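Local coordinates for protein aldo-keto Reductase, OXIDOREDUCTASE (Salmonella typhimurium, PDB 5T79) that probably works as an NADPH-dependent aldo-keto reductase that reduces aldehydes such as 3-hydroxybutanal to alcohols, at residues Lys114-Ser119 against Lys151-Leu156; Val132-His137 against Pro188-Gln193; Tyr136-Asp141 against Gly166-Pro171. All coordinates share one frame; numbering follows the deposited sequence.

Interaction 1 of 3, residues Lys114-Ser119 against Lys151-Leu156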
loop_
_atom_site.group_PDB
_atom_site.type_symbol
_atom_site.label_atom_id
_atom_site.label_comp_id
_atom_site.label_asym_id
_atom_site.label_seq_id
_atom_site.Cartn_x
_atom_site.Cartn_y
_atom_site.Cartn_z
ATOM N N LYS A 114 -1.023 -8.687 22.864
ATOM C CA LYS A 114 -1.963 -9.811 22.725
ATOM C C LYS A 114 -2.592 -9.787 21.328
ATOM O O LYS A 114 -2.571 -10.795 20.626
ATOM C CB LYS A 114 -3.042 -9.725 23.842
ATOM C CG LYS A 114 -4.415 -10.349 23.538
ATOM C CD LYS A 114 -4.407 -11.843 23.692
ATOM C CE LYS A 114 -5.803 -12.449 23.858
ATOM N NZ LYS A 114 -5.677 -13.927 24.014
ATOM N N TYR A 115 -3.142 -8.640 20.912
ATOM C CA TYR A 115 -3.797 -8.575 19.609
ATOM C C TYR A 115 -2.805 -8.783 18.468
ATOM O O TYR A 115 -3.106 -9.582 17.573
ATOM C CB TYR A 115 -4.568 -7.254 19.445
ATOM C CG TYR A 115 -5.125 -6.964 18.063
ATOM C CD1 TYR A 115 -5.870 -7.923 17.364
ATOM C CD2 TYR A 115 -5.017 -5.699 17.509
ATOM C CE1 TYR A 115 -6.393 -7.644 16.090
ATOM C CE2 TYR A 115 -5.586 -5.393 16.275
ATOM C CZ TYR A 115 -6.272 -6.366 15.568
ATOM O OH TYR A 115 -6.744 -6.030 14.324
ATOM N N LEU A 116 -1.659 -8.077 18.473
ATOM C CA LEU A 116 -0.686 -8.191 17.362
ATOM C C LEU A 116 -0.158 -9.628 17.192
ATOM O O LEU A 116 -0.113 -10.129 16.060
ATOM C CB LEU A 116 0.483 -7.206 17.544
ATOM C CG LEU A 116 0.313 -5.845 16.817
ATOM C CD1 LEU A 116 -0.945 -5.108 17.258
ATOM C CD2 LEU A 116 1.532 -4.917 17.065
ATOM N N ILE A 117 0.223 -10.293 18.300
ATOM C CA ILE A 117 0.753 -11.658 18.185
ATOM C C ILE A 117 -0.369 -12.629 17.758
ATOM O O ILE A 117 -0.151 -13.432 16.838
ATOM C CB ILE A 117 1.447 -12.122 19.497
ATOM C CG1 ILE A 117 2.687 -11.236 19.793
ATOM C CG2 ILE A 117 1.830 -13.602 19.393
ATOM C CD1 ILE A 117 3.459 -11.574 21.149
ATOM N N ALA A 118 -1.546 -12.571 18.419
ATOM C CA ALA A 118 -2.645 -13.484 18.048
ATOM C C ALA A 118 -3.091 -13.222 16.590
ATOM O O ALA A 118 -3.354 -14.178 15.857
ATOM C CB ALA A 118 -3.831 -13.329 19.002
ATOM N N SER A 119 -3.149 -11.946 16.168
ATOM C CA SER A 119 -3.588 -11.640 14.794
ATOM C C SER A 119 -2.590 -12.110 13.758
ATOM O O SER A 119 -3.005 -12.684 12.758
ATOM C CB SER A 119 -3.868 -10.159 14.589
ATOM O OG SER A 119 -4.420 -10.008 13.288
ATOM N N LYS A 151 7.487 -3.224 20.904
ATOM C CA LYS A 151 8.140 -4.426 21.423
ATOM C C LYS A 151 7.469 -5.707 20.827
ATOM O O LYS A 151 8.177 -6.696 20.594
ATOM C CB LYS A 151 8.094 -4.450 22.950
ATOM C CG LYS A 151 8.963 -5.554 23.553
ATOM C CD LYS A 151 9.343 -5.263 24.984
ATOM C CE LYS A 151 10.528 -4.338 25.116
ATOM N NZ LYS A 151 10.605 -3.788 26.492
ATOM N N ALA A 152 6.126 -5.680 20.584
ATOM C CA ALA A 152 5.421 -6.809 19.934
ATOM C C ALA A 152 5.930 -6.966 18.487
ATOM O O ALA A 152 6.181 -8.087 18.057
ATOM C CB ALA A 152 3.913 -6.605 19.950
ATOM N N LEU A 153 6.156 -5.842 17.764
ATOM C CA LEU A 153 6.723 -5.885 16.400
ATOM C C LEU A 153 8.151 -6.461 16.432
ATOM O O LEU A 153 8.470 -7.352 15.645
ATOM C CB LEU A 153 6.731 -4.477 15.753
ATOM C CG LEU A 153 5.338 -3.851 15.493
ATOM C CD1 LEU A 153 5.503 -2.476 14.843
ATOM C CD2 LEU A 153 4.464 -4.762 14.559
ATOM N N ASP A 154 9.008 -5.936 17.325
ATOM C CA ASP A 154 10.388 -6.413 17.522
ATOM C C ASP A 154 10.380 -7.935 17.842
ATOM O O ASP A 154 11.145 -8.697 17.258
ATOM C CB ASP A 154 11.028 -5.623 18.691
ATOM C CG ASP A 154 12.404 -6.126 19.078
ATOM O OD1 ASP A 154 13.341 -5.956 18.278
ATOM O OD2 ASP A 154 12.544 -6.676 20.195
ATOM N N HIS A 155 9.482 -8.371 18.747
ATOM C CA HIS A 155 9.371 -9.797 19.100
ATOM C C HIS A 155 9.045 -10.679 17.879
ATOM O O HIS A 155 9.656 -11.736 17.715
ATOM C CB HIS A 155 8.277 -9.986 20.173
ATOM C CG HIS A 155 8.015 -11.413 20.523
ATOM N ND1 HIS A 155 8.881 -12.128 21.323
ATOM C CD2 HIS A 155 6.976 -12.206 20.172
ATOM C CE1 HIS A 155 8.341 -13.331 21.442
ATOM N NE2 HIS A 155 7.185 -13.417 20.773
ATOM N N LEU A 156 8.088 -10.248 17.039
ATOM C CA LEU A 156 7.617 -11.028 15.881
ATOM C C LEU A 156 8.717 -11.122 14.816
ATOM O O LEU A 156 8.856 -12.164 14.163
ATOM C CB LEU A 156 6.321 -10.414 15.318
ATOM C CG LEU A 156 5.086 -10.581 16.281
ATOM C CD1 LEU A 156 3.929 -9.648 15.871
ATOM C CD2 LEU A 156 4.603 -12.078 16.363
#
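Ile117 has CG1 anti to its own carbonyl carbon (chi1 -64°), and the extended chain beyond it carries CD1 across to the second helix. His155 sends its ring to meet it, with CG anti to the backbone N (chi1 176°). The two side chains cross at about a right angle. Ile117 CD1 comes 3.7 Å from His155 CD2, with the NE2 corner a little farther off, so the methyl touches the carbon side of the imidazole. Lower on the same side chain, Ile117 CG1 lies 4.0 Å from Leu156 CD2. The other methyl of Leu156 turns to the backbone, with CD1 4.1 Å from the Leu116 carbonyl O.

Leu116 carries the deeper half of the contact. Leu116 CD2 touches two residues of 151-156, at 4.1 Å from Ala152 CB and 3.9 Å from Leu153 CD2. Leu153 starts out away from the first helix, and only the end of its side chain comes back to Leu116. The segment axes approach to 9.6 Å and run in nearly the same direction, 28° apart. The nearest CA atoms across the two segments are those of Leu116 and Ala152, 6.8 Å apart.

Helices 113-127 and 146-158 are neighbours on the outside of the alpha/beta (TIM) barrel. Strand 132-137 lies between them in sequence, and its Phe135 touches Leu116, Leu153 and Leu156 from the barrel side. No hydrogen bond joins the two segments, and the side chains that meet are mostly buried. His155 is at the outer, partly exposed edge. It is a zinc ligand in a crystal structure of this protein, but no zinc is bound to it here. Its ring also meets that of His159, just past the end of the helix.

Interaction 2 of 3, residues Val132-His137 against Pro188-Gln193. With NDP (NADPH dihydro-nicotinamide-adenine-dinucleotide phosphate), chain E.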
loop_
_atom_site.group_PDB
_atom_site.type_symbol
_atom_site.label_atom_id
_atom_site.label_comp_id
_atom_site.label_asym_id
_atom_site.label_seq_id
_atom_site.Cartn_x
_atom_site.Cartn_y
_atom_site.Cartn_z
ATOM N N VAL A 132 5.547 -13.277 7.111
ATOM C CA VAL A 132 5.234 -12.219 6.141
ATOM C C VAL A 132 6.534 -11.443 5.939
ATOM O O VAL A 132 7.393 -11.455 6.826
ATOM C CB VAL A 132 4.052 -11.293 6.541
ATOM C CG1 VAL A 132 2.730 -12.069 6.524
ATOM C CG2 VAL A 132 4.295 -10.602 7.896
ATOM N N ASP A 133 6.682 -10.756 4.804
ATOM C CA ASP A 133 7.870 -9.926 4.581
ATOM C C ASP A 133 7.782 -8.663 5.407
ATOM O O ASP A 133 8.798 -8.160 5.873
ATOM C CB ASP A 133 8.008 -9.575 3.091
ATOM C CG ASP A 133 8.224 -10.831 2.294
ATOM O OD1 ASP A 133 9.372 -11.290 2.234
ATOM O OD2 ASP A 133 7.215 -11.424 1.831
ATOM N N ILE A 134 6.562 -8.110 5.544
ATOM C CA ILE A 134 6.353 -6.893 6.325
ATOM C C ILE A 134 5.119 -7.029 7.183
ATOM O O ILE A 134 4.038 -7.339 6.658
ATOM C CB ILE A 134 6.210 -5.590 5.459
ATOM C CG1 ILE A 134 7.278 -5.498 4.334
ATOM C CG2 ILE A 134 6.258 -4.345 6.382
ATOM C CD1 ILE A 134 6.990 -4.323 3.286
ATOM N N PHE A 135 5.257 -6.758 8.486
ATOM C CA PHE A 135 4.082 -6.737 9.366
ATOM C C PHE A 135 3.877 -5.321 9.856
ATOM O O PHE A 135 4.795 -4.748 10.415
ATOM C CB PHE A 135 4.209 -7.739 10.545
ATOM C CG PHE A 135 2.988 -7.801 11.436
ATOM C CD1 PHE A 135 1.731 -8.106 10.910
ATOM C CD2 PHE A 135 3.090 -7.546 12.799
ATOM C CE1 PHE A 135 0.602 -8.167 11.741
ATOM C CE2 PHE A 135 1.961 -7.597 13.624
ATOM C CZ PHE A 135 0.731 -7.946 13.095
ATOM N N TYR A 136 2.647 -4.767 9.721
ATOM C CA TYR A 136 2.403 -3.400 10.157
ATOM C C TYR A 136 1.556 -3.286 11.379
ATOM O O TYR A 136 0.614 -4.058 11.533
ATOM C CB TYR A 136 1.579 -2.652 9.076
ATOM C CG TYR A 136 2.294 -2.235 7.811
ATOM C CD1 TYR A 136 2.371 -3.093 6.715
ATOM C CD2 TYR A 136 2.767 -0.935 7.657
ATOM C CE1 TYR A 136 2.901 -2.659 5.490
ATOM C CE2 TYR A 136 3.303 -0.493 6.443
ATOM C CZ TYR A 136 3.364 -1.356 5.364
ATOM O OH TYR A 136 3.872 -0.898 4.176
ATOM N N HIS A 137 1.779 -2.214 12.171
ATOM C CA HIS A 137 0.767 -1.742 13.117
ATOM C C HIS A 137 -0.105 -0.856 12.226
ATOM O O HIS A 137 0.408 0.107 11.640
ATOM C CB HIS A 137 1.343 -0.994 14.326
ATOM C CG HIS A 137 0.271 -0.648 15.319
ATOM N ND1 HIS A 137 0.336 0.510 16.075
ATOM C CD2 HIS A 137 -0.886 -1.298 15.614
ATOM C CE1 HIS A 137 -0.736 0.496 16.854
ATOM N NE2 HIS A 137 -1.525 -0.554 16.585
ATOM N N PRO A 188 14.909 -1.881 13.084
ATOM C CA PRO A 188 14.528 -0.573 12.511
ATOM C C PRO A 188 13.271 -0.622 11.657
ATOM O O PRO A 188 13.059 -1.582 10.907
ATOM C CB PRO A 188 15.744 -0.156 11.666
ATOM C CG PRO A 188 16.578 -1.344 11.537
ATOM C CD PRO A 188 16.254 -2.304 12.646
ATOM N N CYS A 189 12.424 0.412 11.794
ATOM C CA CYS A 189 11.196 0.519 11.011
ATOM C C CYS A 189 11.535 0.532 9.523
ATOM O O CYS A 189 12.288 1.387 9.092
ATOM C CB CYS A 189 10.442 1.786 11.398
ATOM S SG CYS A 189 8.824 1.923 10.621
ATOM N N LEU A 190 10.986 -0.392 8.747
ATOM C CA LEU A 190 11.295 -0.399 7.311
ATOM C C LEU A 190 10.550 0.688 6.558
ATOM O O LEU A 190 11.106 1.312 5.638
ATOM C CB LEU A 190 10.930 -1.780 6.677
ATOM C CG LEU A 190 11.135 -1.891 5.142
ATOM C CD1 LEU A 190 12.611 -1.898 4.786
ATOM C CD2 LEU A 190 10.471 -3.151 4.541
ATOM N N ILE A 191 9.254 0.870 6.901
ATOM C CA ILE A 191 8.350 1.639 6.067
ATOM C C ILE A 191 7.181 2.245 6.835
ATOM O O ILE A 191 6.771 1.751 7.887
ATOM C CB ILE A 191 7.832 0.635 4.953
ATOM C CG1 ILE A 191 7.093 1.358 3.775
ATOM C CG2 ILE A 191 6.971 -0.540 5.537
ATOM C CD1 ILE A 191 6.963 0.465 2.503
ATOM N N HIS A 192 6.616 3.292 6.236
ATOM C CA HIS A 192 5.412 3.958 6.688
ATOM C C HIS A 192 4.428 3.916 5.547
ATOM O O HIS A 192 4.793 4.216 4.407
ATOM C CB HIS A 192 5.716 5.413 7.087
ATOM C CG HIS A 192 4.569 6.129 7.749
ATOM N ND1 HIS A 192 3.333 6.259 7.127
ATOM C CD2 HIS A 192 4.529 6.774 8.934
ATOM C CE1 HIS A 192 2.585 6.983 7.951
ATOM N NE2 HIS A 192 3.258 7.310 9.056
ATOM N N GLN A 193 3.182 3.542 5.845
ATOM C CA GLN A 193 2.124 3.525 4.863
ATOM C C GLN A 193 1.094 4.607 5.208
ATOM O O GLN A 193 0.159 4.354 5.978
ATOM C CB GLN A 193 1.470 2.143 4.771
ATOM C CG GLN A 193 0.364 2.082 3.705
ATOM C CD GLN A 193 -0.159 0.693 3.476
ATOM O OE1 GLN A 193 -1.363 0.489 3.473
ATOM N NE2 GLN A 193 0.707 -0.301 3.273
HETATM P PA NDP E . -6.884 3.426 -5.370
HETATM O O1A NDP E . -5.760 3.094 -6.304
HETATM O O2A NDP E . -7.056 4.709 -4.690
HETATM O O5B NDP E . -8.315 3.153 -6.055
HETATM C C5B NDP E . -8.540 1.780 -6.433
HETATM C C4B NDP E . -9.898 1.604 -7.054
HETATM O O4B NDP E . -10.115 2.637 -8.041
HETATM C C3B NDP E . -10.069 0.269 -7.777
HETATM O O3B NDP E . -10.650 -0.698 -6.905
HETATM C C2B NDP E . -10.955 0.621 -8.965
HETATM O O2B NDP E . -12.354 0.552 -8.614
HETATM C C1B NDP E . -10.581 2.076 -9.253
HETATM N N9A NDP E . -9.546 2.252 -10.267
HETATM C C8A NDP E . -8.205 1.999 -10.152
HETATM N N7A NDP E . -7.516 2.264 -11.237
HETATM C C5A NDP E . -8.474 2.717 -12.132
HETATM C C6A NDP E . -8.402 3.099 -13.487
HETATM N N6A NDP E . -7.258 3.223 -14.167
HETATM N N1A NDP E . -9.561 3.411 -14.111
HETATM C C2A NDP E . -10.699 3.393 -13.407
HETATM N N3A NDP E . -10.885 3.074 -12.123
HETATM C C4A NDP E . -9.729 2.722 -11.544
HETATM O O3 NDP E . -6.587 2.314 -4.278
HETATM P PN NDP E . -7.386 2.097 -2.909
HETATM O O1N NDP E . -8.257 0.963 -3.306
HETATM O O2N NDP E . -8.005 3.374 -2.360
HETATM O O5D NDP E . -6.358 1.692 -1.719
HETATM C C5D NDP E . -5.016 1.309 -2.129
HETATM C C4D NDP E . -4.486 0.190 -1.263
HETATM O O4D NDP E . -4.014 0.744 -0.020
HETATM C C3D NDP E . -5.472 -0.893 -0.863
HETATM O O3D NDP E . -5.623 -1.844 -1.905
HETATM C C2D NDP E . -4.876 -1.422 0.449
HETATM O O2D NDP E . -3.932 -2.490 0.366
HETATM C C1D NDP E . -4.238 -0.162 1.040
HETATM N N1N NDP E . -5.103 0.538 2.012
HETATM C C2N NDP E . -4.593 0.693 3.301
HETATM C C3N NDP E . -5.273 1.315 4.279
HETATM C C7N NDP E . -4.549 1.694 5.543
HETATM O O7N NDP E . -5.250 2.206 6.429
HETATM N N7N NDP E . -3.249 1.448 5.713
HETATM C C4N NDP E . -6.724 1.659 4.075
HETATM C C5N NDP E . -7.087 1.703 2.629
HETATM C C6N NDP E . -6.344 1.157 1.688
HETATM P P2B NDP E . -13.575 -0.125 -9.444
HETATM O O1X NDP E . -14.271 -1.260 -8.789
HETATM O O2X NDP E . -14.475 1.085 -9.660
HETATM O O3X NDP E . -12.964 -0.480 -10.795
#
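The strand parts holding Ile134 and Ile191 run at 54° to each other, with axes no closer than 8.9 Å. They are not paired with each other. Strand 162-168 stands between them in the sheet, and no backbone hydrogen bond links the two. Side chains on the inner face of the curved sheet bridge the gap.

At one end Ile134 meets both Leu190 and Ile191. Ile134 CD1 packs against Leu190 CD2 at 3.9 Å, the side chains crossing at about a right angle. Ile134 CG2 faces Ile191 CG2 at 4.0 Å.

Ile191 CG2 also reaches the end of the Tyr136 side chain, 3.7 Å from Tyr136 CZ. CG2 is placed there because it lies between the backbone N and the carbonyl carbon, while CG1 is anti to N.

Gln193 comes across the far part of the Tyr136 ring. Its CB is 3.6 Å from Tyr136 CE2, and its NE2 is 3.3 Å from Tyr136 OH. The ring and amide planes are steeply inclined, 69° apart. The extended Gln193 chain carries its amide on to the cofactor. The NADPH carboxamide N7N donates to Gln193 OE1 at 3.1 Å, and the bond is nearly straight (169°). NE2 of the same amide is bonded to Asp61 OD1, which fixes which way round the amide lies. Asp61 itself binds NADPH.

This group lies inside the TIM barrel. Strand 93-98 flanks it through Ile93 and Lys97. Phe135 points the other way, to helix 113-127, and His192 packs outward on helix 172-185.

Interaction 3 of 3, residues Tyr136-Asp141 against Gly166-Pro171. With NDP (NADPH dihydro-nicotinamide-adenine-dinucleotide phosphate), chain E.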
loop_
_atom_site.group_PDB
_atom_site.type_symbol
_atom_site.label_atom_id
_atom_site.label_comp_id
_atom_site.label_asym_id
_atom_site.label_seq_id
_atom_site.Cartn_x
_atom_site.Cartn_y
_atom_site.Cartn_z
ATOM N N TYR A 136 2.647 -4.767 9.721
ATOM C CA TYR A 136 2.403 -3.400 10.157
ATOM C C TYR A 136 1.556 -3.286 11.379
ATOM O O TYR A 136 0.614 -4.058 11.533
ATOM C CB TYR A 136 1.579 -2.652 9.076
ATOM C CG TYR A 136 2.294 -2.235 7.811
ATOM C CD1 TYR A 136 2.371 -3.093 6.715
ATOM C CD2 TYR A 136 2.767 -0.935 7.657
ATOM C CE1 TYR A 136 2.901 -2.659 5.490
ATOM C CE2 TYR A 136 3.303 -0.493 6.443
ATOM C CZ TYR A 136 3.364 -1.356 5.364
ATOM O OH TYR A 136 3.872 -0.898 4.176
ATOM N N HIS A 137 1.779 -2.214 12.171
ATOM C CA HIS A 137 0.767 -1.742 13.117
ATOM C C HIS A 137 -0.105 -0.856 12.226
ATOM O O HIS A 137 0.408 0.107 11.640
ATOM C CB HIS A 137 1.343 -0.994 14.326
ATOM C CG HIS A 137 0.271 -0.648 15.319
ATOM N ND1 HIS A 137 0.336 0.510 16.075
ATOM C CD2 HIS A 137 -0.886 -1.298 15.614
ATOM C CE1 HIS A 137 -0.736 0.496 16.854
ATOM N NE2 HIS A 137 -1.525 -0.554 16.585
ATOM N N HIS A 138 -1.391 -1.229 12.033
ATOM C CA HIS A 138 -2.291 -0.632 11.035
ATOM C C HIS A 138 -2.686 0.839 11.301
ATOM O O HIS A 138 -2.992 1.574 10.347
ATOM C CB HIS A 138 -3.554 -1.506 10.918
ATOM C CG HIS A 138 -4.253 -1.489 9.590
ATOM N ND1 HIS A 138 -5.117 -2.509 9.231
ATOM C CD2 HIS A 138 -4.223 -0.573 8.592
ATOM C CE1 HIS A 138 -5.617 -2.159 8.052
ATOM N NE2 HIS A 138 -5.081 -1.020 7.612
ATOM N N ARG A 139 -2.711 1.267 12.571
ATOM C CA ARG A 139 -3.066 2.653 12.914
ATOM C C ARG A 139 -2.652 2.917 14.348
ATOM O O ARG A 139 -2.552 1.954 15.117
ATOM C CB ARG A 139 -4.587 2.922 12.745
ATOM C CG ARG A 139 -5.462 1.977 13.591
ATOM C CD ARG A 139 -6.718 2.640 14.131
ATOM N NE ARG A 139 -7.642 1.650 14.698
ATOM C CZ ARG A 139 -8.911 1.898 15.012
ATOM N NH1 ARG A 139 -9.423 3.109 14.833
ATOM N NH2 ARG A 139 -9.672 0.942 15.528
ATOM N N PRO A 140 -2.419 4.186 14.743
ATOM C CA PRO A 140 -2.058 4.460 16.143
ATOM C C PRO A 140 -3.082 3.959 17.152
ATOM O O PRO A 140 -4.291 3.949 16.865
ATOM C CB PRO A 140 -2.029 5.994 16.198
ATOM C CG PRO A 140 -1.723 6.419 14.788
ATOM C CD PRO A 140 -2.495 5.436 13.955
ATOM N N ASP A 141 -2.589 3.596 18.355
ATOM C CA ASP A 141 -3.418 3.246 19.510
ATOM C C ASP A 141 -3.006 4.202 20.642
ATOM O O ASP A 141 -2.067 3.901 21.383
ATOM C CB ASP A 141 -3.273 1.765 19.897
ATOM C CG ASP A 141 -4.073 1.353 21.132
ATOM O OD1 ASP A 141 -4.916 2.156 21.601
ATOM O OD2 ASP A 141 -3.942 0.207 21.551
ATOM N N GLY A 166 6.518 -2.350 9.856
ATOM C CA GLY A 166 6.162 -1.006 9.429
ATOM C C GLY A 166 5.062 -0.413 10.275
ATOM O O GLY A 166 4.509 -1.101 11.143
ATOM N N ILE A 167 4.747 0.869 10.019
ATOM C CA ILE A 167 3.653 1.580 10.693
ATOM C C ILE A 167 2.794 2.203 9.602
ATOM O O ILE A 167 3.281 2.504 8.505
ATOM C CB ILE A 167 4.156 2.625 11.727
ATOM C CG1 ILE A 167 5.104 3.665 11.064
ATOM C CG2 ILE A 167 4.781 1.932 12.967
ATOM C CD1 ILE A 167 5.609 4.811 12.029
ATOM N N SER A 168 1.521 2.351 9.879
ATOM C CA SER A 168 0.594 2.939 8.915
ATOM C C SER A 168 -0.289 3.953 9.612
ATOM O O SER A 168 -0.634 3.761 10.793
ATOM C CB SER A 168 -0.261 1.835 8.275
ATOM O OG SER A 168 -1.153 2.364 7.303
ATOM N N ASN A 169 -0.645 5.048 8.899
ATOM C CA ASN A 169 -1.526 6.108 9.418
ATOM C C ASN A 169 -0.988 6.815 10.668
ATOM O O ASN A 169 -1.762 7.434 11.402
ATOM C CB ASN A 169 -2.927 5.537 9.720
ATOM C CG ASN A 169 -3.578 4.945 8.498
ATOM O OD1 ASN A 169 -3.723 5.609 7.473
ATOM N ND2 ASN A 169 -3.916 3.674 8.550
ATOM N N TYR A 170 0.334 6.772 10.890
ATOM C CA TYR A 170 0.920 7.453 12.035
ATOM C C TYR A 170 1.227 8.914 11.685
ATOM O O TYR A 170 1.970 9.151 10.731
ATOM C CB TYR A 170 2.226 6.744 12.460
ATOM C CG TYR A 170 2.074 5.666 13.514
ATOM C CD1 TYR A 170 1.223 4.576 13.314
ATOM C CD2 TYR A 170 2.859 5.677 14.660
ATOM C CE1 TYR A 170 1.113 3.559 14.266
ATOM C CE2 TYR A 170 2.758 4.666 15.619
ATOM C CZ TYR A 170 1.888 3.612 15.418
ATOM O OH TYR A 170 1.810 2.659 16.402
ATOM N N PRO A 171 0.731 9.910 12.455
ATOM C CA PRO A 171 1.121 11.312 12.187
ATOM C C PRO A 171 2.623 11.466 12.407
ATOM O O PRO A 171 3.214 10.605 13.068
ATOM C CB PRO A 171 0.314 12.120 13.221
ATOM C CG PRO A 171 -0.745 11.182 13.716
ATOM C CD PRO A 171 -0.141 9.815 13.642
HETATM P PA NDP E . -6.884 3.426 -5.370
HETATM O O1A NDP E . -5.760 3.094 -6.304
HETATM O O2A NDP E . -7.056 4.709 -4.690
HETATM O O5B NDP E . -8.315 3.153 -6.055
HETATM C C5B NDP E . -8.540 1.780 -6.433
HETATM C C4B NDP E . -9.898 1.604 -7.054
HETATM O O4B NDP E . -10.115 2.637 -8.041
HETATM C C3B NDP E . -10.069 0.269 -7.777
HETATM O O3B NDP E . -10.650 -0.698 -6.905
HETATM C C2B NDP E . -10.955 0.621 -8.965
HETATM O O2B NDP E . -12.354 0.552 -8.614
HETATM C C1B NDP E . -10.581 2.076 -9.253
HETATM N N9A NDP E . -9.546 2.252 -10.267
HETATM C C8A NDP E . -8.205 1.999 -10.152
HETATM N N7A NDP E . -7.516 2.264 -11.237
HETATM C C5A NDP E . -8.474 2.717 -12.132
HETATM C C6A NDP E . -8.402 3.099 -13.487
HETATM N N6A NDP E . -7.258 3.223 -14.167
HETATM N N1A NDP E . -9.561 3.411 -14.111
HETATM C C2A NDP E . -10.699 3.393 -13.407
HETATM N N3A NDP E . -10.885 3.074 -12.123
HETATM C C4A NDP E . -9.729 2.722 -11.544
HETATM O O3 NDP E . -6.587 2.314 -4.278
HETATM P PN NDP E . -7.386 2.097 -2.909
HETATM O O1N NDP E . -8.257 0.963 -3.306
HETATM O O2N NDP E . -8.005 3.374 -2.360
HETATM O O5D NDP E . -6.358 1.692 -1.719
HETATM C C5D NDP E . -5.016 1.309 -2.129
HETATM C C4D NDP E . -4.486 0.190 -1.263
HETATM O O4D NDP E . -4.014 0.744 -0.020
HETATM C C3D NDP E . -5.472 -0.893 -0.863
HETATM O O3D NDP E . -5.623 -1.844 -1.905
HETATM C C2D NDP E . -4.876 -1.422 0.449
HETATM O O2D NDP E . -3.932 -2.490 0.366
HETATM C C1D NDP E . -4.238 -0.162 1.040
HETATM N N1N NDP E . -5.103 0.538 2.012
HETATM C C2N NDP E . -4.593 0.693 3.301
HETATM C C3N NDP E . -5.273 1.315 4.279
HETATM C C7N NDP E . -4.549 1.694 5.543
HETATM O O7N NDP E . -5.250 2.206 6.429
HETATM N N7N NDP E . -3.249 1.448 5.713
HETATM C C4N NDP E . -6.724 1.659 4.075
HETATM C C5N NDP E . -7.087 1.703 2.629
HETATM C C6N NDP E . -6.344 1.157 1.688
HETATM P P2B NDP E . -13.575 -0.125 -9.444
HETATM O O1X NDP E . -14.271 -1.260 -8.789
HETATM O O2X NDP E . -14.475 1.085 -9.660
HETATM O O3X NDP E . -12.964 -0.480 -10.795
HETATM O O HOH W 1 0.212 3.455 18.676
#
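Backbone hydrogen bonds first tie His137 to the strand beside it. His137 N donates to Gly166 O at 3.1 Å, and His137 O accepts from Ser168 N. These are rungs of a parallel pairing.

Side-chain hydrogen bonds involve residues at and just past the strand ends. His137 ND1 and Tyr170 OH are 2.6 Å apart, a short bond made at the edges of both rings, whose planes are 74° apart. Water 1 also bonds Tyr170 OH, and it accepts from Asp141 N. Asn169 ND2 donates to His138 O at 2.9 Å, nearly along the C=O axis.

Asn169 ND2 also donates to NADPH O7N, at 2.9 Å. Ser168 OG accepts from the other end of the carboxamide, N7N, at 2.8 Å. The carboxamide is thus held at both its oxygen and its nitrogen. Ser168 OG is bonded to Gln193 O as well.

An apolar contact closes the loop end. Pro140 CG lies over one face of the Tyr170 ring in a CH-pi contact, 4.1 Å from the centroid.

Strands 132-137 and 162-168 are joined by helix 146-158 in a beta-alpha-beta unit. Leu146 and Met150 of that helix pack on Tyr170, while helix 172-185 lies against Ile167.

All three contacts belong to one part of the TIM barrel, and each involves strand 132-137 or the helices next to it in sequence. Interactions 2 and 3 share Tyr136 and His137, and their centres are 9 Å apart. Strand 162-168 lies between strands 132-137 and 191-193, so interaction 3 joins neighbours and interaction 2 reaches across one strand. Both touch the NADPH carboxamide. Interaction 1 lies outside the sheet, 13 to 14 Å from the other two. Along the chain, helix 113-127 comes first, then strand 132-137, helix 146-158, strand 162-168 and strand 191-193. Strand 132-137 thus serves both layers: Tyr136 faces the barrel interior near the cofactor, and Phe135 faces the outer helices.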